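Local coordinates for protein phenolic acid decarboxylase (Sedimentibacter hydroxybenzoicus, PDB 7AE5) that catalyses the reversible, non-oxidative decarboxylation of 4-hydroxybenzoate and 3,4-dihydroxybenzoate, as a UbiD-family enzyme that uses prenylated FMN and manganese, at residues F11-Q20 with V67-M77. Numbering follows the deposited sequence.
Sequences FLEVLEQEGQ and VHGSWQNHALM
Leu76 is the main knob of the 71-77 helix, entering the hollow lined by Phe11, Val14 and Leu15 of helix 8-17 and by Glu18 just beyond its end; Leu76 CD1 lies 3.6 Å from Leu15 CD2, the aliphatic CG of Glu18 rests 3.9 Å from Leu76 CD2, and the stem atom CB meets the Phe11 ring edge. Phe11 is the answering bump: with CG anti to the backbone N (chi1 -176°), its flat ring slides edge-first into the groove between Val67 and the helix, CE2 3.6 Å from Val67 CG1 and CZ 3.5 Å from Asn73 O. Leu15 CG sits over one ring face, toward its rim. At the other end, where a Schellman motif at Gly19 turns the chain out of its helix, Gln20 bends at chi2 and sends NE2 to Asn73 OD1 (3.0 Å, N-H...O 155°), the two amide planes 68° apart; NE2 also reaches Asn47 O. Asn73 ND2 meanwhile donates to Val67 O from above the carbonyl plane. An alanine in place of Asn73 would probably leave Gln20 NE2 with Asn47 O but no acceptor across the contact, and Val67 O without this donor. Within the N-terminal domain, the chemistry thus implies a mostly apolar, shape-matched interface, where asparagine suits because its amide both accepts and donates.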
ATOM      1  N   PHE C  11     -17.413  48.798  18.205  1.00 61.58           N
ATOM      2  CA  PHE C  11     -16.311  47.913  17.843  1.00 59.86           C
ATOM      3  C   PHE C  11     -15.357  48.587  16.867  1.00 59.00           C
ATOM      4  O   PHE C  11     -14.137  48.404  16.957  1.00 59.09           O
ATOM      5  CB  PHE C  11     -16.857  46.614  17.251  1.00 57.58           C
ATOM      6  CG  PHE C  11     -15.795  45.605  16.925  1.00 55.98           C
ATOM      7  CD1 PHE C  11     -14.952  45.124  17.913  1.00 57.31           C
ATOM      8  CD2 PHE C  11     -15.640  45.136  15.632  1.00 53.46           C
ATOM      9  CE1 PHE C  11     -13.974  44.196  17.618  1.00 56.11           C
ATOM     10  CE2 PHE C  11     -14.664  44.205  15.331  1.00 52.17           C
ATOM     11  CZ  PHE C  11     -13.830  43.734  16.325  1.00 53.48           C
ATOM     12  N   LEU C  12     -15.894  49.371  15.929  1.00 58.51           N
ATOM     13  CA  LEU C  12     -15.047  50.032  14.941  1.00 58.04           C
ATOM     14  C   LEU C  12     -14.096  51.022  15.605  1.00 60.59           C
ATOM     15  O   LEU C  12     -12.913  51.091  15.250  1.00 60.57           O
ATOM     16  CB  LEU C  12     -15.915  50.737  13.900  1.00 57.69           C
ATOM     17  CG  LEU C  12     -16.525  49.869  12.796  1.00 55.21           C
ATOM     18  CD1 LEU C  12     -17.201  50.734  11.741  1.00 55.53           C
ATOM     19  CD2 LEU C  12     -15.479  48.963  12.166  1.00 53.19           C
ATOM     20  N   GLU C  13     -14.593  51.793  16.574  1.00 63.59           N
ATOM     21  CA  GLU C  13     -13.742  52.773  17.241  1.00 66.48           C
ATOM     22  C   GLU C  13     -12.690  52.091  18.107  1.00 67.26           C
ATOM     23  O   GLU C  13     -11.557  52.575  18.212  1.00 68.89           O
ATOM     24  CB  GLU C  13     -14.594  53.727  18.078  1.00 69.19           C
ATOM     25  N   VAL C  14     -13.047  50.972  18.741  1.00 66.02           N
ATOM     26  CA  VAL C  14     -12.053  50.183  19.462  1.00 66.75           C
ATOM     27  C   VAL C  14     -10.980  49.686  18.503  1.00 64.85           C
ATOM     28  O   VAL C  14      -9.782  49.723  18.812  1.00 66.35           O
ATOM     29  CB  VAL C  14     -12.733  49.021  20.209  1.00 66.39           C
ATOM     30  CG1 VAL C  14     -11.705  47.990  20.650  1.00 66.61           C
ATOM     31  CG2 VAL C  14     -13.509  49.549  21.404  1.00 69.25           C
ATOM     32  N   LEU C  15     -11.393  49.231  17.317  1.00 62.51           N
ATOM     33  CA  LEU C  15     -10.436  48.776  16.312  1.00 61.43           C
ATOM     34  C   LEU C  15      -9.489  49.899  15.908  1.00 61.69           C
ATOM     35  O   LEU C  15      -8.269  49.708  15.846  1.00 62.32           O
ATOM     36  CB  LEU C  15     -11.176  48.239  15.085  1.00 57.96           C
ATOM     37  CG  LEU C  15     -11.854  46.869  15.153  1.00 55.22           C
ATOM     38  CD1 LEU C  15     -12.494  46.545  13.812  1.00 52.53           C
ATOM     39  CD2 LEU C  15     -10.867  45.786  15.546  1.00 56.29           C
ATOM     40  N   GLU C  16     -10.039  51.084  15.627  1.00 69.06           N
ATOM     41  CA  GLU C  16      -9.203  52.207  15.213  1.00 70.85           C
ATOM     42  C   GLU C  16      -8.273  52.650  16.336  1.00 74.15           C
ATOM     43  O   GLU C  16      -7.131  53.049  16.082  1.00 75.68           O
ATOM     44  CB  GLU C  16     -10.076  53.374  14.752  1.00 71.53           C
ATOM     45  CG  GLU C  16      -9.285  54.562  14.230  1.00 73.84           C
ATOM     46  CD  GLU C  16     -10.164  55.614  13.582  1.00 74.53           C
ATOM     47  OE1 GLU C  16     -11.264  55.880  14.110  1.00 74.92           O
ATOM     48  OE2 GLU C  16      -9.753  56.176  12.545  1.00 74.96           O
ATOM     49  N   GLN C  17      -8.743  52.584  17.585  1.00 85.09           N
ATOM     50  CA  GLN C  17      -7.902  52.974  18.710  1.00 88.67           C
ATOM     51  C   GLN C  17      -6.712  52.036  18.862  1.00 88.68           C
ATOM     52  O   GLN C  17      -5.602  52.477  19.187  1.00 91.52           O
ATOM     53  CB  GLN C  17      -8.728  53.004  19.996  1.00 90.36           C
ATOM     54  CG  GLN C  17      -9.195  54.390  20.404  1.00 93.24           C
ATOM     55  CD  GLN C  17     -10.189  54.350  21.549  1.00 94.61           C
ATOM     56  OE1 GLN C  17     -10.498  53.284  22.080  1.00 93.62           O
ATOM     57  NE2 GLN C  17     -10.693  55.517  21.936  1.00 97.18           N
ATOM     58  N   GLU C  18      -6.920  50.741  18.629  1.00 79.14           N
ATOM     59  CA  GLU C  18      -5.854  49.753  18.728  1.00 79.10           C
ATOM     60  C   GLU C  18      -5.007  49.666  17.466  1.00 77.57           C
ATOM     61  O   GLU C  18      -4.103  48.825  17.403  1.00 77.41           O
ATOM     62  CB  GLU C  18      -6.444  48.376  19.047  1.00 77.25           C
ATOM     63  CG  GLU C  18      -7.232  48.325  20.346  1.00 79.51           C
ATOM     64  CD  GLU C  18      -6.344  48.329  21.574  1.00 82.89           C
ATOM     65  OE1 GLU C  18      -6.820  48.750  22.651  1.00 85.49           O
ATOM     66  OE2 GLU C  18      -5.173  47.911  21.465  1.00 83.49           O
ATOM     67  N   GLY C  19      -5.269  50.506  16.468  1.00 67.96           N
ATOM     68  CA  GLY C  19      -4.511  50.464  15.234  1.00 66.83           C
ATOM     69  C   GLY C  19      -4.941  49.395  14.259  1.00 62.95           C
ATOM     70  O   GLY C  19      -4.133  48.969  13.428  1.00 62.08           O
ATOM     71  N   GLN C  20      -6.194  48.947  14.330  1.00 60.87           N
ATOM     72  CA  GLN C  20      -6.696  47.876  13.480  1.00 58.88           C
ATOM     73  C   GLN C  20      -7.779  48.360  12.520  1.00 58.08           C
ATOM     74  O   GLN C  20      -8.647  47.584  12.115  1.00 57.76           O
ATOM     75  CB  GLN C  20      -7.218  46.723  14.336  1.00 59.72           C
ATOM     76  CG  GLN C  20      -6.124  45.924  15.016  1.00 60.14           C
ATOM     77  CD  GLN C  20      -5.080  45.427  14.037  1.00 58.74           C
ATOM     78  OE1 GLN C  20      -3.894  45.733  14.168  1.00 59.15           O
ATOM     79  NE2 GLN C  20      -5.516  44.660  13.046  1.00 57.25           N
ATOM     80  N   VAL C  67     -13.658  43.412   8.754  1.00 43.19           N
ATOM     81  CA  VAL C  67     -13.871  43.718  10.165  1.00 44.13           C
ATOM     82  C   VAL C  67     -13.371  42.577  11.044  1.00 43.30           C
ATOM     83  O   VAL C  67     -12.718  42.808  12.069  1.00 44.16           O
ATOM     84  CB  VAL C  67     -15.358  44.028  10.419  1.00 44.62           C
ATOM     85  CG1 VAL C  67     -15.638  44.140  11.909  1.00 45.61           C
ATOM     86  CG2 VAL C  67     -15.768  45.302   9.694  1.00 45.72           C
ATOM     87  N   HIS C  68     -13.661  41.337  10.659  1.00 47.24           N
ATOM     88  CA  HIS C  68     -13.224  40.156  11.394  1.00 47.90           C
ATOM     89  C   HIS C  68     -11.902  39.591  10.883  1.00 47.27           C
ATOM     90  O   HIS C  68     -11.477  38.532  11.353  1.00 47.82           O
ATOM     91  CB  HIS C  68     -14.289  39.055  11.318  1.00 48.67           C
ATOM     92  CG  HIS C  68     -15.491  39.300  12.177  1.00 49.53           C
ATOM     93  ND1 HIS C  68     -16.501  40.164  11.814  1.00 49.23           N
ATOM     94  CD2 HIS C  68     -15.857  38.774  13.369  1.00 50.59           C
ATOM     95  CE1 HIS C  68     -17.432  40.170  12.751  1.00 49.98           C
ATOM     96  NE2 HIS C  68     -17.065  39.334  13.706  1.00 50.71           N
ATOM     97  N   GLY C  69     -11.239  40.267   9.947  1.00 40.94           N
ATOM     98  CA  GLY C  69     -10.193  39.628   9.169  1.00 40.23           C
ATOM     99  C   GLY C  69      -8.786  39.581   9.734  1.00 40.14           C
ATOM    100  O   GLY C  69      -7.825  39.829   9.000  1.00 39.45           O
ATOM    101  N   SER C  70      -8.644  39.243  11.013  1.00 41.55           N
ATOM    102  CA  SER C  70      -7.335  39.054  11.627  1.00 41.50           C
ATOM    103  C   SER C  70      -7.544  38.565  13.049  1.00 42.81           C
ATOM    104  O   SER C  70      -8.593  38.798  13.655  1.00 43.58           O
ATOM    105  CB  SER C  70      -6.499  40.340  11.631  1.00 41.89           C
ATOM    106  OG  SER C  70      -7.015  41.298  12.542  1.00 43.34           O
ATOM    107  N   TRP C  71      -6.524  37.885  13.578  1.00 36.90           N
ATOM    108  CA  TRP C  71      -6.589  37.427  14.958  1.00 37.37           C
ATOM    109  C   TRP C  71      -6.527  38.578  15.949  1.00 39.51           C
ATOM    110  O   TRP C  71      -6.955  38.414  17.096  1.00 40.21           O
ATOM    111  CB  TRP C  71      -5.472  36.421  15.231  1.00 37.08           C
ATOM    112  CG  TRP C  71      -5.713  35.121  14.538  1.00 37.05           C
ATOM    113  CD1 TRP C  71      -4.936  34.541  13.578  1.00 35.88           C
ATOM    114  CD2 TRP C  71      -6.841  34.256  14.721  1.00 38.16           C
ATOM    115  NE1 TRP C  71      -5.497  33.353  13.174  1.00 36.19           N
ATOM    116  CE2 TRP C  71      -6.669  33.158  13.858  1.00 37.67           C
ATOM    117  CE3 TRP C  71      -7.974  34.300  15.541  1.00 39.35           C
ATOM    118  CZ2 TRP C  71      -7.588  32.112  13.788  1.00 38.28           C
ATOM    119  CZ3 TRP C  71      -8.884  33.262  15.472  1.00 39.85           C
ATOM    120  CH2 TRP C  71      -8.685  32.182  14.603  1.00 39.15           C
ATOM    121  N   GLN C  72      -6.008  39.735  15.535  1.00 49.78           N
ATOM    122  CA  GLN C  72      -6.096  40.922  16.376  1.00 51.77           C
ATOM    123  C   GLN C  72      -7.539  41.397  16.485  1.00 51.93           C
ATOM    124  O   GLN C  72      -8.041  41.643  17.589  1.00 53.12           O
ATOM    125  CB  GLN C  72      -5.200  42.033  15.823  1.00 53.17           C
ATOM    126  CG  GLN C  72      -3.715  41.863  16.121  1.00 54.05           C
ATOM    127  CD  GLN C  72      -3.097  40.688  15.385  1.00 52.24           C
ATOM    128  OE1 GLN C  72      -3.559  40.299  14.313  1.00 50.63           O
ATOM    129  NE2 GLN C  72      -2.041  40.120  15.958  1.00 52.65           N
ATOM    130  N   ASN C  73      -8.224  41.525  15.345  1.00 45.10           N
ATOM    131  CA  ASN C  73      -9.633  41.911  15.360  1.00 45.21           C
ATOM    132  C   ASN C  73     -10.481  40.862  16.069  1.00 44.90           C
ATOM    133  O   ASN C  73     -11.429  41.200  16.787  1.00 45.62           O
ATOM    134  CB  ASN C  73     -10.133  42.117  13.931  1.00 44.27           C
ATOM    135  CG  ASN C  73      -9.359  43.187  13.190  1.00 45.21           C
ATOM    136  OD1 ASN C  73      -8.302  43.627  13.639  1.00 46.46           O
ATOM    137  ND2 ASN C  73      -9.878  43.603  12.041  1.00 44.87           N
ATOM    138  N   HIS C  74     -10.156  39.583  15.867  1.00 44.28           N
ATOM    139  CA  HIS C  74     -10.871  38.508  16.548  1.00 45.58           C
ATOM    140  C   HIS C  74     -10.681  38.592  18.056  1.00 46.48           C
ATOM    141  O   HIS C  74     -11.635  38.403  18.821  1.00 47.55           O
ATOM    142  CB  HIS C  74     -10.389  37.157  16.018  1.00 45.85           C
ATOM    143  CG  HIS C  74     -11.293  36.010  16.350  1.00 47.31           C
ATOM    144  ND1 HIS C  74     -11.319  35.417  17.594  1.00 48.47           N
ATOM    145  CD2 HIS C  74     -12.190  35.335  15.593  1.00 47.37           C
ATOM    146  CE1 HIS C  74     -12.199  34.431  17.592  1.00 48.62           C
ATOM    147  NE2 HIS C  74     -12.742  34.360  16.389  1.00 47.69           N
ATOM    148  N   ALA C  75      -9.454  38.873  18.503  1.00 49.94           N
ATOM    149  CA  ALA C  75      -9.196  39.023  19.931  1.00 50.62           C
ATOM    150  C   ALA C  75     -10.005  40.175  20.512  1.00 51.32           C
ATOM    151  O   ALA C  75     -10.655  40.031  21.553  1.00 52.37           O
ATOM    152  CB  ALA C  75      -7.702  39.237  20.174  1.00 50.37           C
ATOM    153  N   LEU C  76      -9.979  41.330  19.842  1.00 45.94           N
ATOM    154  CA  LEU C  76     -10.752  42.474  20.313  1.00 47.85           C
ATOM    155  C   LEU C  76     -12.246  42.192  20.277  1.00 47.34           C
ATOM    156  O   LEU C  76     -12.999  42.738  21.093  1.00 49.08           O
ATOM    157  CB  LEU C  76     -10.425  43.709  19.475  1.00 48.49           C
ATOM    158  CG  LEU C  76      -8.973  44.183  19.517  1.00 49.52           C
ATOM    159  CD1 LEU C  76      -8.714  45.198  18.417  1.00 49.77           C
ATOM    160  CD2 LEU C  76      -8.639  44.770  20.879  1.00 52.12           C
ATOM    161  N   MET C  77     -12.693  41.349  19.342  1.00 49.73           N
ATOM    162  CA  MET C  77     -14.107  40.992  19.284  1.00 49.54           C
ATOM    163  C   MET C  77     -14.567  40.390  20.604  1.00 50.69           C
ATOM    164  O   MET C  77     -15.649  40.720  21.102  1.00 51.53           O
ATOM    165  CB  MET C  77     -14.356  40.020  18.130  1.00 49.34           C
ATOM    166  CG  MET C  77     -15.696  39.303  18.194  1.00 49.86           C
ATOM    167  SD  MET C  77     -15.931  38.100  16.870  1.00 49.44           S
ATOM    168  CE  MET C  77     -15.173  36.646  17.591  1.00 50.49           C
TER